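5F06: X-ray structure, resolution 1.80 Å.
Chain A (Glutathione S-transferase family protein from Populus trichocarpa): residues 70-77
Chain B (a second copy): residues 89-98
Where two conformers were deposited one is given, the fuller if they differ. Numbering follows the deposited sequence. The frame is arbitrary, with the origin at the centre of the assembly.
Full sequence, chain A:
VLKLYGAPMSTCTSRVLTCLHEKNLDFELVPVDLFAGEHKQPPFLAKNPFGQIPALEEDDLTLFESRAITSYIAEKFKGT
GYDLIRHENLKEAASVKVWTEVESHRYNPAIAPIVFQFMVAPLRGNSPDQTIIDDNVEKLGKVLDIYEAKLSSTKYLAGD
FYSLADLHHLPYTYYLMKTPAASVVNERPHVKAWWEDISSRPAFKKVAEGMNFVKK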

ATOM      1  N   THR A  70      -5.527  -1.042 -10.824  1.00  9.97           N
ATOM      2  CA  THR A  70      -6.834  -1.598 -10.483  1.00  9.72           C
ATOM      3  C   THR A  70      -7.751  -0.525  -9.899  1.00 10.29           C
ATOM      4  O   THR A  70      -8.933  -0.463 -10.235  1.00 10.41           O
ATOM      5  CB  THR A  70      -6.727  -2.757  -9.482  1.00 10.15           C
ATOM      6  OG1 THR A  70      -6.024  -2.325  -8.308  1.00  9.68           O
ATOM      7  CG2 THR A  70      -6.008  -3.954 -10.109  1.00 11.26           C
ATOM      8  N   SER A  71      -7.200   0.309  -9.023  1.00 10.33           N
ATOM      9  CA  SER A  71      -7.960   1.380  -8.390  1.00 12.86           C
ATOM     10  C   SER A  71      -8.469   2.367  -9.443  1.00 11.75           C
ATOM     11  O   SER A  71      -9.624   2.801  -9.405  1.00 12.47           O
ATOM     12  CB  SER A  71      -7.097   2.100  -7.345  1.00 14.33           C
ATOM     13  OG  SER A  71      -7.827   3.104  -6.660  1.00 16.43           O
ATOM     14  N   TYR A  72      -7.601   2.713 -10.384  1.00 11.15           N
ATOM     15  CA  TYR A  72      -7.977   3.578 -11.495  1.00 12.21           C
ATOM     16  C   TYR A  72      -9.134   2.981 -12.293  1.00 11.36           C
ATOM     17  O   TYR A  72     -10.155   3.634 -12.515  1.00 11.58           O
ATOM     18  CB  TYR A  72      -6.776   3.809 -12.411  1.00 11.40           C
ATOM     19  CG  TYR A  72      -7.115   4.603 -13.637  1.00 11.32           C
ATOM     20  CD1 TYR A  72      -7.492   5.936 -13.534  1.00 11.92           C
ATOM     21  CD2 TYR A  72      -7.062   4.030 -14.899  1.00 10.52           C
ATOM     22  CE1 TYR A  72      -7.806   6.676 -14.649  1.00 13.39           C
ATOM     23  CE2 TYR A  72      -7.377   4.767 -16.028  1.00 10.24           C
ATOM     24  CZ  TYR A  72      -7.748   6.089 -15.894  1.00 12.97           C
ATOM     25  OH  TYR A  72      -8.062   6.840 -17.004  1.00 13.19           O
ATOM     26  N   ILE A  73      -8.960   1.736 -12.719  0.74 10.53           N
ATOM     27  CA  ILE A  73      -9.970   1.031 -13.500  0.74 10.57           C
ATOM     28  C   ILE A  73     -11.286   0.927 -12.727  0.74 10.99           C
ATOM     29  O   ILE A  73     -12.359   1.201 -13.270  0.74 10.62           O
ATOM     30  CB  ILE A  73      -9.467  -0.377 -13.887  0.74 10.70           C
ATOM     31  CG1 ILE A  73      -8.313  -0.257 -14.887  0.74 10.73           C
ATOM     32  CG2 ILE A  73     -10.587  -1.220 -14.486  0.74 12.32           C
ATOM     33  CD1 ILE A  73      -7.564  -1.558 -15.124  0.74 10.67           C
ATOM     34  N   ALA A  74     -11.198   0.547 -11.457  1.00 10.15           N
ATOM     35  CA  ALA A  74     -12.384   0.380 -10.624  1.00 10.94           C
ATOM     36  C   ALA A  74     -13.148   1.693 -10.451  1.00 12.23           C
ATOM     37  O   ALA A  74     -14.378   1.708 -10.444  1.00 13.27           O
ATOM     38  CB  ALA A  74     -11.995  -0.188  -9.266  1.00 13.42           C
ATOM     39  N   GLU A  75     -12.417   2.795 -10.324  1.00 12.66           N
ATOM     40  CA  GLU A  75     -13.036   4.102 -10.141  1.00 17.37           C
ATOM     41  C   GLU A  75     -13.609   4.640 -11.455  1.00 15.24           C
ATOM     42  O   GLU A  75     -14.719   5.172 -11.483  1.00 16.04           O
ATOM     43  CB  GLU A  75     -12.019   5.091  -9.559  1.00 23.33           C
ATOM     44  CG  GLU A  75     -12.488   6.540  -9.510  1.00 32.34           C
ATOM     45  CD  GLU A  75     -13.721   6.727  -8.649  1.00 40.25           C
ATOM     46  OE1 GLU A  75     -14.580   7.559  -9.011  1.00 44.83           O
ATOM     47  OE2 GLU A  75     -13.833   6.044  -7.607  1.00 41.67           O
ATOM     48  N   LYS A  76     -12.855   4.494 -12.539  1.00 13.00           N
ATOM     49  CA  LYS A  76     -13.234   5.096 -13.811  1.00 14.66           C
ATOM     50  C   LYS A  76     -14.475   4.443 -14.411  1.00 15.39           C
ATOM     51  O   LYS A  76     -15.322   5.122 -14.991  1.00 15.72           O
ATOM     52  CB  LYS A  76     -12.078   5.012 -14.810  1.00 12.55           C
ATOM     53  CG  LYS A  76     -12.449   5.523 -16.197  1.00 12.61           C
ATOM     54  CD  LYS A  76     -11.228   5.770 -17.054  1.00 11.87           C
ATOM     55  CE  LYS A  76     -11.616   6.207 -18.453  1.00 14.69           C
ATOM     56  NZ  LYS A  76     -10.457   6.815 -19.164  1.00 14.66           N
ATOM     57  N   PHE A  77     -14.583   3.128 -14.269  1.00 15.42           N
ATOM     58  CA  PHE A  77     -15.692   2.392 -14.869  1.00 15.50           C
ATOM     59  C   PHE A  77     -16.730   2.000 -13.821  1.00 14.96           C
ATOM     60  O   PHE A  77     -17.248   0.888 -13.815  1.00 14.17           O
ATOM     61  CB  PHE A  77     -15.151   1.177 -15.612  1.00 14.29           C
ATOM     62  CG  PHE A  77     -14.218   1.547 -16.722  1.00 13.25           C
ATOM     63  CD1 PHE A  77     -14.714   2.035 -17.918  1.00 13.09           C
ATOM     64  CD2 PHE A  77     -12.849   1.455 -16.557  1.00 12.40           C
ATOM     65  CE1 PHE A  77     -13.864   2.396 -18.940  1.00 13.94           C
ATOM     66  CE2 PHE A  77     -11.991   1.816 -17.580  1.00 13.56           C
ATOM     67  CZ  PHE A  77     -12.500   2.288 -18.773  1.00 14.56           C
TER
ATOM     68  N   ASN B  89      -9.490  16.484 -12.081  1.00 25.65           N
ATOM     69  CA  ASN B  89      -8.623  16.059 -13.178  1.00 25.90           C
ATOM     70  C   ASN B  89      -8.308  14.571 -13.040  1.00 25.26           C
ATOM     71  O   ASN B  89      -7.479  14.173 -12.224  1.00 20.55           O
ATOM     72  CB  ASN B  89      -7.337  16.887 -13.204  1.00 26.62           C
ATOM     73  CG  ASN B  89      -6.505  16.642 -14.453  1.00 28.63           C
ATOM     74  OD1 ASN B  89      -6.353  15.505 -14.904  1.00 27.85           O
ATOM     75  ND2 ASN B  89      -5.963  17.716 -15.021  1.00 30.66           N
ATOM     76  N   LEU B  90      -8.976  13.756 -13.849  1.00 32.75           N
ATOM     77  CA  LEU B  90      -8.924  12.306 -13.690  1.00 36.46           C
ATOM     78  C   LEU B  90      -7.535  11.733 -13.985  1.00 31.09           C
ATOM     79  O   LEU B  90      -7.171  10.686 -13.453  1.00 28.48           O
ATOM     80  CB  LEU B  90      -9.969  11.642 -14.592  1.00 45.23           C
ATOM     81  CG  LEU B  90     -10.090  10.115 -14.517  1.00 49.86           C
ATOM     82  CD1 LEU B  90     -10.212   9.626 -13.079  1.00 49.60           C
ATOM     83  CD2 LEU B  90     -11.286   9.643 -15.334  1.00 53.70           C
ATOM     84  N   LYS B  91      -6.767  12.421 -14.824  1.00 27.94           N
ATOM     85  CA  LYS B  91      -5.412  11.984 -15.146  1.00 26.95           C
ATOM     86  C   LYS B  91      -4.443  12.318 -14.013  1.00 22.03           C
ATOM     87  O   LYS B  91      -3.605  11.490 -13.639  1.00 20.86           O
ATOM     88  CB  LYS B  91      -4.947  12.618 -16.458  1.00 30.59           C
ATOM     89  CG  LYS B  91      -5.616  12.014 -17.685  1.00 35.33           C
ATOM     90  CD  LYS B  91      -5.075  12.601 -18.979  1.00 38.35           C
ATOM     91  CE  LYS B  91      -5.628  11.861 -20.187  1.00 40.64           C
ATOM     92  NZ  LYS B  91      -5.102  12.395 -21.474  1.00 41.33           N
ATOM     93  N   GLU B  92      -4.552  13.527 -13.471  1.00 17.55           N
ATOM     94  CA  GLU B  92      -3.785  13.892 -12.285  1.00 15.32           C
ATOM     95  C   GLU B  92      -4.164  12.970 -11.138  1.00 14.24           C
ATOM     96  O   GLU B  92      -3.302  12.517 -10.390  1.00 12.78           O
ATOM     97  CB  GLU B  92      -4.021  15.353 -11.892  1.00 16.28           C
ATOM     98  CG  GLU B  92      -3.444  16.367 -12.877  1.00 17.69           C
ATOM     99  CD  GLU B  92      -3.637  17.808 -12.432  1.00 19.42           C
ATOM    100  OE1 GLU B  92      -3.235  18.718 -13.187  1.00 21.59           O
ATOM    101  OE2 GLU B  92      -4.191  18.040 -11.336  1.00 19.53           O
ATOM    102  N   ALA B  93      -5.457  12.683 -11.013  1.00 14.33           N
ATOM    103  CA  ALA B  93      -5.940  11.768  -9.982  1.00 13.98           C
ATOM    104  C   ALA B  93      -5.274  10.393 -10.106  1.00 12.61           C
ATOM    105  O   ALA B  93      -4.861   9.800  -9.110  1.00 11.51           O
ATOM    106  CB  ALA B  93      -7.453  11.636 -10.066  1.00 15.72           C
ATOM    107  N   ALA B  94      -5.171   9.896 -11.333  1.00 13.40           N
ATOM    108  CA  ALA B  94      -4.539   8.606 -11.585  1.00 12.90           C
ATOM    109  C   ALA B  94      -3.062   8.636 -11.200  1.00 13.10           C
ATOM    110  O   ALA B  94      -2.540   7.685 -10.617  1.00 12.06           O
ATOM    111  CB  ALA B  94      -4.697   8.219 -13.041  1.00 13.86           C
ATOM    112  N   SER B  95      -2.390   9.737 -11.521  1.00 13.50           N
ATOM    113  CA  SER B  95      -0.976   9.879 -11.197  1.00 12.97           C
ATOM    114  C   SER B  95      -0.754   9.850  -9.684  1.00 11.06           C
ATOM    115  O   SER B  95       0.211   9.266  -9.200  1.00 10.68           O
ATOM    116  CB  SER B  95      -0.421  11.176 -11.791  1.00 15.80           C
ATOM    117  OG  SER B  95       0.978  11.268 -11.584  1.00 17.55           O
ATOM    118  N   VAL B  96      -1.657  10.474  -8.937  1.00 10.63           N
ATOM    119  CA  VAL B  96      -1.562  10.453  -7.484  1.00  9.98           C
ATOM    120  C   VAL B  96      -1.661   9.008  -6.980  1.00 10.40           C
ATOM    121  O   VAL B  96      -0.901   8.612  -6.099  1.00  9.88           O
ATOM    122  CB  VAL B  96      -2.648  11.338  -6.831  1.00 10.48           C
ATOM    123  CG1 VAL B  96      -2.653  11.174  -5.312  1.00 10.02           C
ATOM    124  CG2 VAL B  96      -2.422  12.799  -7.190  1.00 10.33           C
ATOM    125  N   LYS B  97      -2.566   8.219  -7.556  1.00 13.18           N
ATOM    126  CA  LYS B  97      -2.722   6.818  -7.159  1.00 14.29           C
ATOM    127  C   LYS B  97      -1.426   6.029  -7.371  1.00 11.94           C
ATOM    128  O   LYS B  97      -1.038   5.219  -6.531  1.00 11.60           O
ATOM    129  CB  LYS B  97      -3.854   6.149  -7.937  1.00 18.99           C
ATOM    130  CG  LYS B  97      -5.242   6.699  -7.660  1.00 23.20           C
ATOM    131  CD  LYS B  97      -6.293   5.954  -8.473  1.00 26.30           C
ATOM    132  CE  LYS B  97      -7.703   6.348  -8.072  1.00 27.28           C
ATOM    133  NZ  LYS B  97      -8.037   5.892  -6.701  1.00 25.53           N
ATOM    134  N   VAL B  98      -0.765   6.268  -8.495  1.00 10.12           N
ATOM    135  CA  VAL B  98       0.500   5.606  -8.793  1.00  9.78           C
ATOM    136  C   VAL B  98       1.506   5.844  -7.675  1.00  9.12           C
ATOM    137  O   VAL B  98       2.130   4.905  -7.176  1.00 10.15           O
ATOM    138  CB  VAL B  98       1.091   6.100 -10.132  1.00  9.46           C
ATOM    139  CG1 VAL B  98       2.527   5.599 -10.328  1.00  9.90           C
ATOM    140  CG2 VAL B  98       0.215   5.661 -11.279  1.00 10.20           C
TER
HETATM  141  O   HOH W   1     -11.184   5.672  -6.201  1.00 40.72           O

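The contact pairs a helix from each copy of the glutathione S-transferase family protein. The two helices run roughly antiparallel, with 146° between their N-to-C directions. Their axes come no closer than 9.9 Å, and the contacts between them run mainly through side chains. Together the two stretches bury 319 Å².

Asn B89 does not reach chain A. It sits at the N-cap position and caps the chain B helix. Its OD1 accepts from Glu B92 N at 3.0 Å with nearly straight geometry. A second bond, from Lys B91 N to Asn B89 OD1, is 3.1 Å long but bent and weak. The cap satisfies backbone NH groups that have no helical carbonyl before them.

Leu B90 opens the contact. Its CA-to-CB bond points toward chain A, and chi1 is t. Leu B90 CD1 lies 4.1 Å from Tyr A72 CE1, and Leu B90 CD2 lies 4.2 Å from Lys A76 CD. The leucine thus meets both the tyrosine ring and the aliphatic part of the lysine, residues one helical turn apart. Although the residue is classed as exposed, chain A covers 65 Å² of it.

Lys B91 points away, and Glu B92 is out of reach. Ala B93 points toward chain A, but Ala B93 CB stays 6.7 Å from Tyr A72 CD1, too far for contact.

Ala B94 marks the tightest backbone approach. Its CA is 6.1 Å from Tyr A72 CA. The methyl group takes little room, and Ala B94 CB packs 3.6 Å from Tyr A72 CD1. The tyrosine CA-to-CB bond points sideways, but with chi1 at t the end of the side chain comes nearer to chain B. Its ring meets Ala B94 and Leu B90 obliquely. Tyr A72 is buried, and its hydroxyl is hydrogen-bonded elsewhere in the structure.

Ser B95 and Val B96 are out of reach. Lys B97, one turn beyond Ala B93, supplies the polar end of the contact. It has the largest covered area of the chain B residues, 70 Å². Its CD passes 4.0 Å from Tyr A72 N. Chi2 and chi3 are t, and chi4 turns to m at the end. Lys B97 NZ donates to Ser A71 OG at 2.8 Å. The same NZ donates to water 1 at 3.2 Å, and that water donates to Glu A75 OE2 at 3.0 Å. The carboxylate therefore joins the lysine through water. Val B98, the last residue of the stretch, makes no contact.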